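Local coordinates for protein similar to yteR (Bacilus subtilis) (Clostridium acetobutylicum, PDB 4WU0) that probably hydrolyses unsaturated rhamnogalacturonan fragments released from pectin, as a member of glycoside hydrolase family 105, at residues A[124-129]-A[184-189]; A[207-212]-A[224-229]; A[137-142]-A[153-158]; A[111-116]-A[178-183]. One frame throughout, in Å; residues are numbered along the deposited sequence.

How the contacts relate
The four contacts form two neighbouring regions of a mainly helical chain. Contacts 1 and 4, with centres about 8 Å apart, share the two-stranded antiparallel sheet of strands 126-128 and 177-179: Ile127 N lies 2.9 Å from Tyr178 O, and His125 O 2.9 Å from Glu180 N. Contacts 2 and 3 are helix pairs with centres about 11 Å apart, meeting where Thr212 OG1 approaches Thr137 OG1 at 3.2 Å. The two regions are tied through contacts 3 and 4, whose centres are about 18 Å apart, by a salt bridge of 2.9 Å between Asp154 OD2 and Arg111 NH2. Contact 1 lies about 23 Å from contact 2, centre to centre, without touching it.

Contact 1 (A[124-129]-A[184-189]); sequences PHQIWL and EPWSNS
Gln126 reaches from strand 126-128, which pairs antiparallel with strand 177-179, to Glu184 and Trp186 in the loop before helix 199-215, using both ends of its amide. Its chain runs extended beyond CG, and NE2 donates to Glu184 OE2 over 2.9 Å; the bond is bent to 133° at the hydrogen and arrives on the anti side of the oxygen, tilted out of the carboxylate plane. A bend at chi2 (-82°) turns the Glu184 carboxylate toward NE2, nearly perpendicular to the amide. The other end, OE1, receives two donors. Trp128 NE1, from the same strand, gives it a nearly straight bond of 3.0 Å in the carbonyl plane and on a lone pair. Water 1 adds a second at 2.8 Å, and itself accepts from Trp186 NE1 at 3.0 Å. The benzo edge of Trp186 comes close, CZ2 lying 3.4 Å from Gln126 OE1. Trp186 can turn this edge to the strand because its CG sits between the backbone N and the carbonyl carbon (chi1 55°), while Glu184 CB and Ser187 CB rest over one face of its indole. A type I turn from Glu184 to Ser187 brings carboxylate and indole to the same side, and Ser187 OG strengthens it by donating to Glu184 O over 2.8 Å. Glutamine suits this buried place, donating and accepting at once, and its bonds fix which way round the amide lies.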
# COMPACT_ATOMS: atom_id res chain seq x y z
N PRO A 124 -7.29 -19.52 0.63
CA PRO A 124 -7.16 -20.13 -0.70
C PRO A 124 -8.16 -19.54 -1.68
O PRO A 124 -9.30 -19.30 -1.30
CB PRO A 124 -7.48 -21.59 -0.44
CG PRO A 124 -8.31 -21.59 0.78
CD PRO A 124 -7.77 -20.48 1.63
N HIS A 125 -7.71 -19.33 -2.91
CA HIS A 125 -8.54 -18.88 -4.02
C HIS A 125 -8.93 -17.41 -3.92
O HIS A 125 -9.77 -16.96 -4.69
CB HIS A 125 -9.82 -19.72 -4.17
CG HIS A 125 -9.59 -21.19 -3.96
ND1 HIS A 125 -8.78 -21.94 -4.78
CD2 HIS A 125 -10.05 -22.03 -3.01
CE1 HIS A 125 -8.76 -23.19 -4.35
NE2 HIS A 125 -9.53 -23.27 -3.28
N GLN A 126 -8.30 -16.67 -3.00
CA GLN A 126 -8.71 -15.29 -2.72
C GLN A 126 -7.72 -14.27 -3.24
O GLN A 126 -6.51 -14.41 -3.06
CB GLN A 126 -8.92 -15.08 -1.22
CG GLN A 126 -10.04 -15.92 -0.67
CD GLN A 126 -10.19 -15.83 0.82
OE1 GLN A 126 -9.96 -14.78 1.44
NE2 GLN A 126 -10.55 -16.96 1.44
N ILE A 127 -8.25 -13.22 -3.87
CA ILE A 127 -7.46 -12.06 -4.25
C ILE A 127 -7.96 -10.90 -3.41
O ILE A 127 -9.13 -10.55 -3.50
CB ILE A 127 -7.64 -11.69 -5.73
CG1 ILE A 127 -7.22 -12.86 -6.63
CG2 ILE A 127 -6.81 -10.43 -6.05
CD1 ILE A 127 -7.59 -12.69 -8.09
N TRP A 128 -7.10 -10.31 -2.60
CA TRP A 128 -7.42 -9.06 -1.89
C TRP A 128 -6.59 -7.93 -2.49
O TRP A 128 -5.42 -8.14 -2.85
CB TRP A 128 -7.09 -9.12 -0.40
CG TRP A 128 -7.66 -10.24 0.43
CD1 TRP A 128 -8.20 -11.43 0.01
CD2 TRP A 128 -7.69 -10.27 1.86
NE1 TRP A 128 -8.58 -12.18 1.11
CE2 TRP A 128 -8.27 -11.49 2.25
CE3 TRP A 128 -7.28 -9.37 2.85
CZ2 TRP A 128 -8.45 -11.84 3.59
CZ3 TRP A 128 -7.46 -9.71 4.17
CH2 TRP A 128 -8.04 -10.93 4.53
N LEU A 129 -7.19 -6.75 -2.61
CA LEU A 129 -6.48 -5.63 -3.23
C LEU A 129 -5.15 -5.37 -2.53
O LEU A 129 -4.16 -5.04 -3.20
CB LEU A 129 -7.33 -4.35 -3.21
CG LEU A 129 -8.57 -4.29 -4.10
CD1 LEU A 129 -9.26 -2.97 -4.00
CD2 LEU A 129 -8.18 -4.59 -5.54
N GLU A 184 -16.30 -18.57 0.78
CA GLU A 184 -16.33 -17.74 1.98
C GLU A 184 -17.71 -17.10 2.18
O GLU A 184 -18.34 -16.64 1.22
CB GLU A 184 -15.29 -16.62 1.91
CG GLU A 184 -13.84 -17.07 2.08
CD GLU A 184 -13.39 -17.27 3.54
OE1 GLU A 184 -14.18 -17.00 4.48
OE2 GLU A 184 -12.23 -17.70 3.74
N PRO A 185 -18.19 -17.06 3.44
CA PRO A 185 -19.50 -16.48 3.71
C PRO A 185 -19.60 -14.99 3.39
O PRO A 185 -20.71 -14.49 3.20
CB PRO A 185 -19.68 -16.70 5.23
CG PRO A 185 -18.75 -17.77 5.59
CD PRO A 185 -17.60 -17.69 4.63
N TRP A 186 -18.47 -14.29 3.34
CA TRP A 186 -18.46 -12.88 2.97
C TRP A 186 -18.57 -12.66 1.47
O TRP A 186 -18.77 -11.53 1.03
CB TRP A 186 -17.21 -12.18 3.50
CG TRP A 186 -15.89 -12.78 3.10
CD1 TRP A 186 -15.10 -13.56 3.87
CD2 TRP A 186 -15.19 -12.63 1.83
NE1 TRP A 186 -13.95 -13.90 3.19
CE2 TRP A 186 -13.99 -13.35 1.94
CE3 TRP A 186 -15.47 -11.96 0.63
CZ2 TRP A 186 -13.07 -13.42 0.89
CZ3 TRP A 186 -14.56 -12.03 -0.40
CH2 TRP A 186 -13.37 -12.75 -0.27
N SER A 187 -18.43 -13.73 0.68
CA SER A 187 -18.33 -13.59 -0.76
C SER A 187 -19.70 -13.70 -1.41
O SER A 187 -20.51 -14.53 -1.03
CB SER A 187 -17.35 -14.61 -1.36
OG SER A 187 -17.91 -15.91 -1.42
N ASN A 188 -19.93 -12.82 -2.38
CA ASN A 188 -21.20 -12.74 -3.08
C ASN A 188 -21.39 -13.99 -3.92
O ASN A 188 -20.47 -14.44 -4.61
CB ASN A 188 -21.22 -11.48 -3.95
CG ASN A 188 -22.53 -11.27 -4.67
OD1 ASN A 188 -22.77 -11.86 -5.71
ND2 ASN A 188 -23.38 -10.39 -4.13
N SER A 189 -22.59 -14.58 -3.84
CA SER A 189 -22.84 -15.85 -4.52
C SER A 189 -22.71 -15.72 -6.05
O SER A 189 -22.37 -16.69 -6.72
CB SER A 189 -24.21 -16.43 -4.15
OG SER A 189 -25.23 -15.72 -4.82
O HOH W 1 -11.17 -14.60 3.95

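Contact 2 (A[207-212]-A[224-229]); sequences MALADT and NALIKI
The antiparallel helix pairing of a six-hairpin glycosidase, in a family whose fold is an alpha/alpha barrel, is seen where Leu209 meets Leu226 and Ile229. Here helices 199-215 and 223-240 are successive in the chain; the axes of the segments 207-212 and 224-229 pass 9.8 Å apart, with 146° between their directions. Leu209 is the principal contact side chain, and its two methyls go to different partners. CD1 meets the branch methyl CG2 of Ile229 at 3.7 Å, the two side chains crossing at about a right angle. CD2 lies against Leu226, 4.0 Å from CG, and it also comes to 3.9 Å from the backbone Leu226 O. Leucine fits this place because its fork can fill two neighbouring positions, and Phe159 of helix 152-166 adds another apolar neighbour. One turn later, Thr212 extends the seam with CG2, which is 4.2 Å from Leu226 CD2. With OG1 anti to the carbonyl carbon (chi1 -68°), the methyl facing Leu226 is separated from a hydroxyl that bonds within its own helix. Thr212 OG1 donates to Ala208 O over 2.9 Å, on the opposite face of that carbonyl from the Thr212 N bond.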
# COMPACT_ATOMS: atom_id res chain seq x y z
N MET A 207 -1.70 2.83 -5.19
CA MET A 207 -0.26 2.91 -4.96
C MET A 207 0.47 1.83 -5.75
O MET A 207 1.52 2.10 -6.33
CB MET A 207 0.10 2.73 -3.50
CG MET A 207 1.53 2.99 -3.27
SD MET A 207 1.85 2.93 -1.52
CE MET A 207 0.76 4.18 -1.07
N ALA A 208 -0.08 0.63 -5.72
CA ALA A 208 0.52 -0.50 -6.43
C ALA A 208 0.65 -0.20 -7.91
O ALA A 208 1.68 -0.49 -8.52
CB ALA A 208 -0.29 -1.75 -6.22
N LEU A 209 -0.39 0.38 -8.50
CA LEU A 209 -0.34 0.74 -9.91
C LEU A 209 0.74 1.79 -10.18
O LEU A 209 1.59 1.61 -11.07
CB LEU A 209 -1.71 1.25 -10.40
CG LEU A 209 -2.81 0.19 -10.56
CD1 LEU A 209 -4.19 0.83 -10.58
CD2 LEU A 209 -2.59 -0.56 -11.87
N ALA A 210 0.72 2.88 -9.43
CA ALA A 210 1.69 3.94 -9.65
C ALA A 210 3.13 3.42 -9.50
O ALA A 210 3.99 3.75 -10.30
CB ALA A 210 1.44 5.11 -8.69
N ASP A 211 3.38 2.63 -8.47
CA ASP A 211 4.72 2.16 -8.19
C ASP A 211 5.17 1.07 -9.18
O ASP A 211 6.37 0.94 -9.46
CB ASP A 211 4.80 1.62 -6.77
CG ASP A 211 4.61 2.68 -5.70
OD1 ASP A 211 4.62 3.90 -6.00
OD2 ASP A 211 4.49 2.28 -4.50
N THR A 212 4.23 0.29 -9.69
CA THR A 212 4.57 -0.75 -10.66
C THR A 212 4.82 -0.16 -12.05
O THR A 212 5.80 -0.49 -12.72
CB THR A 212 3.49 -1.83 -10.72
OG1 THR A 212 3.48 -2.54 -9.48
CG2 THR A 212 3.73 -2.82 -11.85
N ASN A 224 0.29 0.68 -21.05
CA ASN A 224 -0.89 1.51 -21.27
C ASN A 224 -2.13 0.99 -20.57
O ASN A 224 -2.92 1.78 -20.05
CB ASN A 224 -1.17 1.68 -22.76
CG ASN A 224 -0.18 2.57 -23.43
OD1 ASN A 224 0.61 3.24 -22.76
ND2 ASN A 224 -0.20 2.60 -24.76
N ALA A 225 -2.31 -0.32 -20.54
CA ALA A 225 -3.45 -0.89 -19.83
C ALA A 225 -3.43 -0.52 -18.35
O ALA A 225 -4.47 -0.17 -17.78
CB ALA A 225 -3.48 -2.41 -20.01
N LEU A 226 -2.28 -0.63 -17.70
CA LEU A 226 -2.21 -0.30 -16.28
C LEU A 226 -2.43 1.19 -16.06
O LEU A 226 -3.06 1.59 -15.09
CB LEU A 226 -0.90 -0.78 -15.65
CG LEU A 226 -0.92 -2.19 -15.06
CD1 LEU A 226 -1.13 -3.23 -16.13
CD2 LEU A 226 0.38 -2.47 -14.29
N ILE A 227 -1.93 2.03 -16.97
CA ILE A 227 -2.16 3.46 -16.87
C ILE A 227 -3.66 3.77 -16.98
O ILE A 227 -4.19 4.58 -16.22
CB ILE A 227 -1.31 4.23 -17.90
CG1 ILE A 227 0.16 4.14 -17.51
CG2 ILE A 227 -1.73 5.70 -18.03
CD1 ILE A 227 1.14 4.60 -18.58
N LYS A 228 -4.34 3.10 -17.91
CA LYS A 228 -5.78 3.28 -18.06
C LYS A 228 -6.52 2.87 -16.78
O LYS A 228 -7.43 3.58 -16.33
CB LYS A 228 -6.30 2.50 -19.27
CG LYS A 228 -7.79 2.59 -19.45
CD LYS A 228 -8.24 1.74 -20.63
CE LYS A 228 -9.65 2.05 -21.07
NZ LYS A 228 -10.05 1.17 -22.22
N ILE A 229 -6.16 1.72 -16.21
CA ILE A 229 -6.77 1.28 -14.97
C ILE A 229 -6.57 2.32 -13.88
O ILE A 229 -7.49 2.63 -13.13
CB ILE A 229 -6.17 -0.09 -14.51
CG1 ILE A 229 -6.58 -1.19 -15.49
CG2 ILE A 229 -6.59 -0.45 -13.08
CD1 ILE A 229 -5.87 -2.51 -15.27

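Contact 3 (A[137-142]-A[153-158])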
# COMPACT_ATOMS: atom_id res chain seq x y z
N THR A 137 3.79 -5.73 -6.62
CA THR A 137 4.60 -4.51 -6.66
C THR A 137 6.04 -4.74 -6.17
O THR A 137 6.98 -4.18 -6.73
CB THR A 137 3.91 -3.34 -5.89
OG1 THR A 137 2.62 -3.12 -6.45
CG2 THR A 137 4.70 -2.05 -5.97
N PHE A 138 6.21 -5.52 -5.12
CA PHE A 138 7.55 -5.88 -4.69
C PHE A 138 8.25 -6.65 -5.81
O PHE A 138 9.42 -6.40 -6.12
CB PHE A 138 7.54 -6.75 -3.44
CG PHE A 138 8.80 -7.56 -3.28
CD1 PHE A 138 9.99 -6.94 -2.97
CD2 PHE A 138 8.81 -8.93 -3.48
CE1 PHE A 138 11.18 -7.69 -2.84
CE2 PHE A 138 9.98 -9.67 -3.34
CZ PHE A 138 11.16 -9.04 -3.02
N TYR A 139 7.52 -7.60 -6.40
CA TYR A 139 8.08 -8.43 -7.45
C TYR A 139 8.55 -7.54 -8.61
O TYR A 139 9.63 -7.73 -9.15
CB TYR A 139 7.02 -9.47 -7.89
CG TYR A 139 7.48 -10.55 -8.84
CD1 TYR A 139 8.83 -10.80 -9.07
CD2 TYR A 139 6.55 -11.36 -9.47
CE1 TYR A 139 9.21 -11.78 -9.93
CE2 TYR A 139 6.93 -12.34 -10.34
CZ TYR A 139 8.26 -12.56 -10.57
OH TYR A 139 8.64 -13.55 -11.45
N ALA A 140 7.78 -6.52 -8.96
CA ALA A 140 8.19 -5.59 -10.00
C ALA A 140 9.49 -4.86 -9.66
O ALA A 140 10.38 -4.72 -10.50
CB ALA A 140 7.08 -4.57 -10.30
N LYS A 141 9.59 -4.36 -8.43
CA LYS A 141 10.81 -3.69 -8.00
C LYS A 141 11.99 -4.66 -8.02
O LYS A 141 13.10 -4.29 -8.38
CB LYS A 141 10.62 -3.04 -6.64
CG LYS A 141 9.57 -1.90 -6.71
CD LYS A 141 9.27 -1.31 -5.36
CE LYS A 141 8.42 -0.04 -5.51
NZ LYS A 141 9.18 1.07 -6.17
N TYR A 142 11.75 -5.91 -7.63
CA TYR A 142 12.80 -6.90 -7.61
C TYR A 142 13.29 -7.17 -9.04
O TYR A 142 14.49 -7.22 -9.30
CB TYR A 142 12.29 -8.20 -6.98
CG TYR A 142 13.36 -9.23 -6.77
CD1 TYR A 142 13.74 -10.07 -7.80
CD2 TYR A 142 14.01 -9.36 -5.56
CE1 TYR A 142 14.73 -11.01 -7.63
CE2 TYR A 142 14.99 -10.29 -5.38
CZ TYR A 142 15.36 -11.09 -6.42
OH TYR A 142 16.36 -12.03 -6.22
N ASP A 153 5.60 -9.53 -17.39
CA ASP A 153 4.34 -9.96 -18.00
C ASP A 153 3.43 -10.62 -16.96
O ASP A 153 2.21 -10.48 -17.02
CB ASP A 153 4.58 -11.01 -19.10
CG ASP A 153 5.26 -10.46 -20.35
OD1 ASP A 153 5.67 -9.28 -20.39
OD2 ASP A 153 5.41 -11.25 -21.31
N ASP A 154 4.04 -11.36 -16.04
CA ASP A 154 3.34 -12.03 -14.96
C ASP A 154 2.71 -10.97 -14.06
O ASP A 154 1.51 -11.01 -13.79
CB ASP A 154 4.35 -12.89 -14.19
CG ASP A 154 3.76 -13.63 -13.00
OD1 ASP A 154 2.57 -13.46 -12.66
OD2 ASP A 154 4.53 -14.39 -12.39
N ILE A 155 3.53 -10.02 -13.65
CA ILE A 155 3.11 -8.94 -12.77
C ILE A 155 1.96 -8.14 -13.37
O ILE A 155 0.94 -7.91 -12.71
CB ILE A 155 4.30 -8.04 -12.46
CG1 ILE A 155 5.29 -8.81 -11.57
CG2 ILE A 155 3.88 -6.71 -11.80
CD1 ILE A 155 6.73 -8.38 -11.74
N THR A 156 2.10 -7.71 -14.62
CA THR A 156 1.05 -6.88 -15.21
C THR A 156 -0.25 -7.67 -15.36
O THR A 156 -1.33 -7.15 -15.14
CB THR A 156 1.47 -6.26 -16.55
OG1 THR A 156 1.86 -7.27 -17.48
CG2 THR A 156 2.63 -5.31 -16.33
N HIS A 157 -0.14 -8.94 -15.74
CA HIS A 157 -1.32 -9.81 -15.85
C HIS A 157 -2.07 -9.85 -14.52
O HIS A 157 -3.32 -9.85 -14.49
CB HIS A 157 -0.87 -11.21 -16.25
CG HIS A 157 -1.98 -12.20 -16.38
ND1 HIS A 157 -2.84 -12.22 -17.46
CD2 HIS A 157 -2.36 -13.22 -15.57
CE1 HIS A 157 -3.70 -13.21 -17.31
NE2 HIS A 157 -3.43 -13.83 -16.18
N GLN A 158 -1.35 -9.86 -13.41
CA GLN A 158 -2.01 -9.90 -12.11
C GLN A 158 -2.83 -8.64 -11.84
O GLN A 158 -3.94 -8.71 -11.33
CB GLN A 158 -1.01 -10.14 -10.99
CG GLN A 158 -0.33 -11.49 -11.17
CD GLN A 158 0.18 -12.07 -9.90
OE1 GLN A 158 -0.51 -12.05 -8.87
NE2 GLN A 158 1.40 -12.60 -9.95
O HOH W 2 7.04 -15.04 -13.08
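Asp154 OD2 is gripped by a salt bridge from Arg111 and by water 2, which donates to it over 2.7 Å and joins it to Tyr139. The same water gives its other proton to Tyr139 OH, also at 2.7 Å, and that hydroxyl has Glu151 as a further hydrogen-bond partner. Beside the bridge, Asp154 OD2 stands at the edge of the Tyr139 ring, 3.8 Å from CE2, with carboxylate and ring planes almost perpendicular. The second oxygen is held in part from within its own helix: Gln158 NE2 donates to Asp154 OD1 over 3.1 Å, coming from above the carboxylate plane. Aspartate is short enough to keep this charge close to the helix surface, where arginine, amide and water converge. These groups fringe an antiparallel pair of helices, 129-146 and 152-166, of the kind from which the alpha/alpha barrel of the six-hairpin clan is built. The axes of 137-142 and 153-158 come to 9.6 Å, at 156° between the chain directions. Alongside the polar edge the interface is apolar. Ile155 lays its CD1 over one face of the Tyr139 ring in a CH-pi contact, 4.0 Å from the centroid and 23° off the normal, while its CG1 presses on Tyr139 CD2 at 3.5 Å. Tyr139 turns its ring toward Ile155 with CG anti to the backbone N (chi1 -172°). Alanine suits position 140, since its small CB admits Ile155 CD1 to 4.1 Å and lets that methyl settle close against the Ala140 backbone N. Thr212 of helix 199-215 touches both Ile155 and Ala140.

Contact 4 (A[111-116]-A[178-183]); sequences RTKENV and YDESKT
Two acidic side chains face each other across this contact, Glu114 OE1 standing 4.1 Å from Glu180 OE2, flanked on two sides by waters 3 and 4, which bridge them. Each water lies within hydrogen-bonding distance of both oxygens, and water 3 also of Thr112 OG1 and water 4 of Tyr178 OH; with more acceptors than protons at hand, the bonds are probably shared. The waters probably ease the like-charge approach, and Glu114 OE1 has a further partner in Asn165. Glu180, the centre of the contact, reaches the 111-116 loop stretched out, its CG trans to the backbone N (chi1 172°), and OE1 takes the Lys113 N-H on its syn lone pair in a nearly straight bond of 3.0 Å (171°). Lys113 folds its methylene chain along the carboxylate, its CG 3.1 Å from Glu180 OE2, while NZ stays 4.8 Å from that oxygen. Glutamate is apt here, long enough to span the gap. Thr112 OG1 accepts from Val116 N, bracing the type I turn from Thr112 to Asn115. Asp179 OD1 takes Ser181 N at 3.0 Å and also Ser181 OG, forming an Asx turn within the type I turn that ends strand 177-179 of the two-stranded antiparallel sheet.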
# COMPACT_ATOMS: atom_id res chain seq x y z
N ARG A 111 -1.44 -19.89 -6.69
CA ARG A 111 -2.11 -18.97 -7.60
C ARG A 111 -3.52 -19.41 -7.94
O ARG A 111 -3.85 -20.60 -7.89
CB ARG A 111 -1.31 -18.84 -8.89
CG ARG A 111 0.01 -18.12 -8.72
CD ARG A 111 0.86 -18.32 -9.92
NE ARG A 111 2.22 -17.77 -9.84
CZ ARG A 111 2.62 -16.63 -10.41
NH1 ARG A 111 1.76 -15.85 -11.07
NH2 ARG A 111 3.89 -16.27 -10.32
N THR A 112 -4.35 -18.43 -8.30
CA THR A 112 -5.71 -18.70 -8.75
C THR A 112 -5.68 -19.30 -10.15
O THR A 112 -4.61 -19.43 -10.77
CB THR A 112 -6.54 -17.42 -8.84
OG1 THR A 112 -5.97 -16.58 -9.85
CG2 THR A 112 -6.55 -16.69 -7.51
N LYS A 113 -6.84 -19.68 -10.65
CA LYS A 113 -6.94 -20.30 -11.97
C LYS A 113 -6.41 -19.36 -13.07
O LYS A 113 -5.95 -19.82 -14.13
CB LYS A 113 -8.38 -20.73 -12.26
CG LYS A 113 -9.32 -19.58 -12.56
CD LYS A 113 -10.77 -20.01 -12.88
CE LYS A 113 -11.43 -20.81 -11.76
NZ LYS A 113 -12.91 -20.90 -11.94
N GLU A 114 -6.46 -18.06 -12.81
CA GLU A 114 -5.94 -17.04 -13.73
C GLU A 114 -4.56 -16.52 -13.33
O GLU A 114 -4.15 -15.43 -13.75
CB GLU A 114 -6.92 -15.89 -13.83
CG GLU A 114 -8.29 -16.31 -14.30
CD GLU A 114 -9.30 -15.20 -14.18
OE1 GLU A 114 -9.58 -14.79 -13.02
OE2 GLU A 114 -9.82 -14.76 -15.23
N ASN A 115 -3.85 -17.29 -12.52
CA ASN A 115 -2.44 -17.04 -12.20
C ASN A 115 -2.16 -15.83 -11.34
O ASN A 115 -1.05 -15.28 -11.37
CB ASN A 115 -1.58 -17.03 -13.48
CG ASN A 115 -1.11 -18.42 -13.84
OD1 ASN A 115 -0.55 -19.12 -13.00
ND2 ASN A 115 -1.38 -18.84 -15.08
N VAL A 116 -3.12 -15.44 -10.51
CA VAL A 116 -2.91 -14.38 -9.53
C VAL A 116 -2.55 -15.01 -8.19
O VAL A 116 -3.15 -16.00 -7.79
CB VAL A 116 -4.17 -13.50 -9.38
CG1 VAL A 116 -3.94 -12.38 -8.41
CG2 VAL A 116 -4.62 -12.98 -10.75
N TYR A 178 -12.03 -10.83 -3.29
CA TYR A 178 -12.68 -11.72 -4.24
C TYR A 178 -12.31 -13.15 -3.86
O TYR A 178 -11.13 -13.43 -3.63
CB TYR A 178 -12.16 -11.41 -5.65
CG TYR A 178 -12.48 -12.39 -6.73
CD1 TYR A 178 -13.79 -12.64 -7.11
CD2 TYR A 178 -11.47 -13.07 -7.41
CE1 TYR A 178 -14.09 -13.54 -8.13
CE2 TYR A 178 -11.76 -13.96 -8.42
CZ TYR A 178 -13.06 -14.19 -8.78
OH TYR A 178 -13.34 -15.09 -9.80
N ASP A 179 -13.29 -14.04 -3.79
CA ASP A 179 -13.06 -15.47 -3.58
C ASP A 179 -13.49 -16.21 -4.85
O ASP A 179 -14.67 -16.38 -5.12
CB ASP A 179 -13.88 -16.00 -2.41
CG ASP A 179 -13.59 -17.45 -2.11
OD1 ASP A 179 -12.81 -18.08 -2.85
OD2 ASP A 179 -14.16 -17.99 -1.14
N GLU A 180 -12.51 -16.65 -5.62
CA GLU A 180 -12.77 -17.34 -6.88
C GLU A 180 -13.63 -18.58 -6.68
O GLU A 180 -14.39 -18.98 -7.57
CB GLU A 180 -11.41 -17.71 -7.48
CG GLU A 180 -11.42 -18.58 -8.67
CD GLU A 180 -10.05 -18.61 -9.28
OE1 GLU A 180 -9.25 -19.52 -8.93
OE2 GLU A 180 -9.78 -17.70 -10.08
N SER A 181 -13.53 -19.18 -5.50
CA SER A 181 -14.24 -20.41 -5.21
C SER A 181 -15.64 -20.10 -4.71
O SER A 181 -16.49 -20.98 -4.66
CB SER A 181 -13.48 -21.24 -4.17
OG SER A 181 -13.64 -20.73 -2.87
N LYS A 182 -15.85 -18.84 -4.35
CA LYS A 182 -17.13 -18.34 -3.85
C LYS A 182 -17.64 -19.14 -2.64
O LYS A 182 -18.84 -19.30 -2.45
CB LYS A 182 -18.19 -18.32 -4.97
CG LYS A 182 -17.81 -17.48 -6.20
CD LYS A 182 -18.97 -17.36 -7.18
CE LYS A 182 -18.49 -17.02 -8.60
NZ LYS A 182 -19.58 -17.24 -9.62
N THR A 183 -16.71 -19.62 -1.82
CA THR A 183 -17.07 -20.42 -0.65
C THR A 183 -17.10 -19.62 0.66
O THR A 183 -17.86 -19.96 1.55
CB THR A 183 -16.13 -21.62 -0.49
OG1 THR A 183 -14.79 -21.18 -0.35
CG2 THR A 183 -16.23 -22.54 -1.70
O HOH W 3 -8.31 -15.64 -10.65
O HOH W 4 -11.50 -16.07 -11.35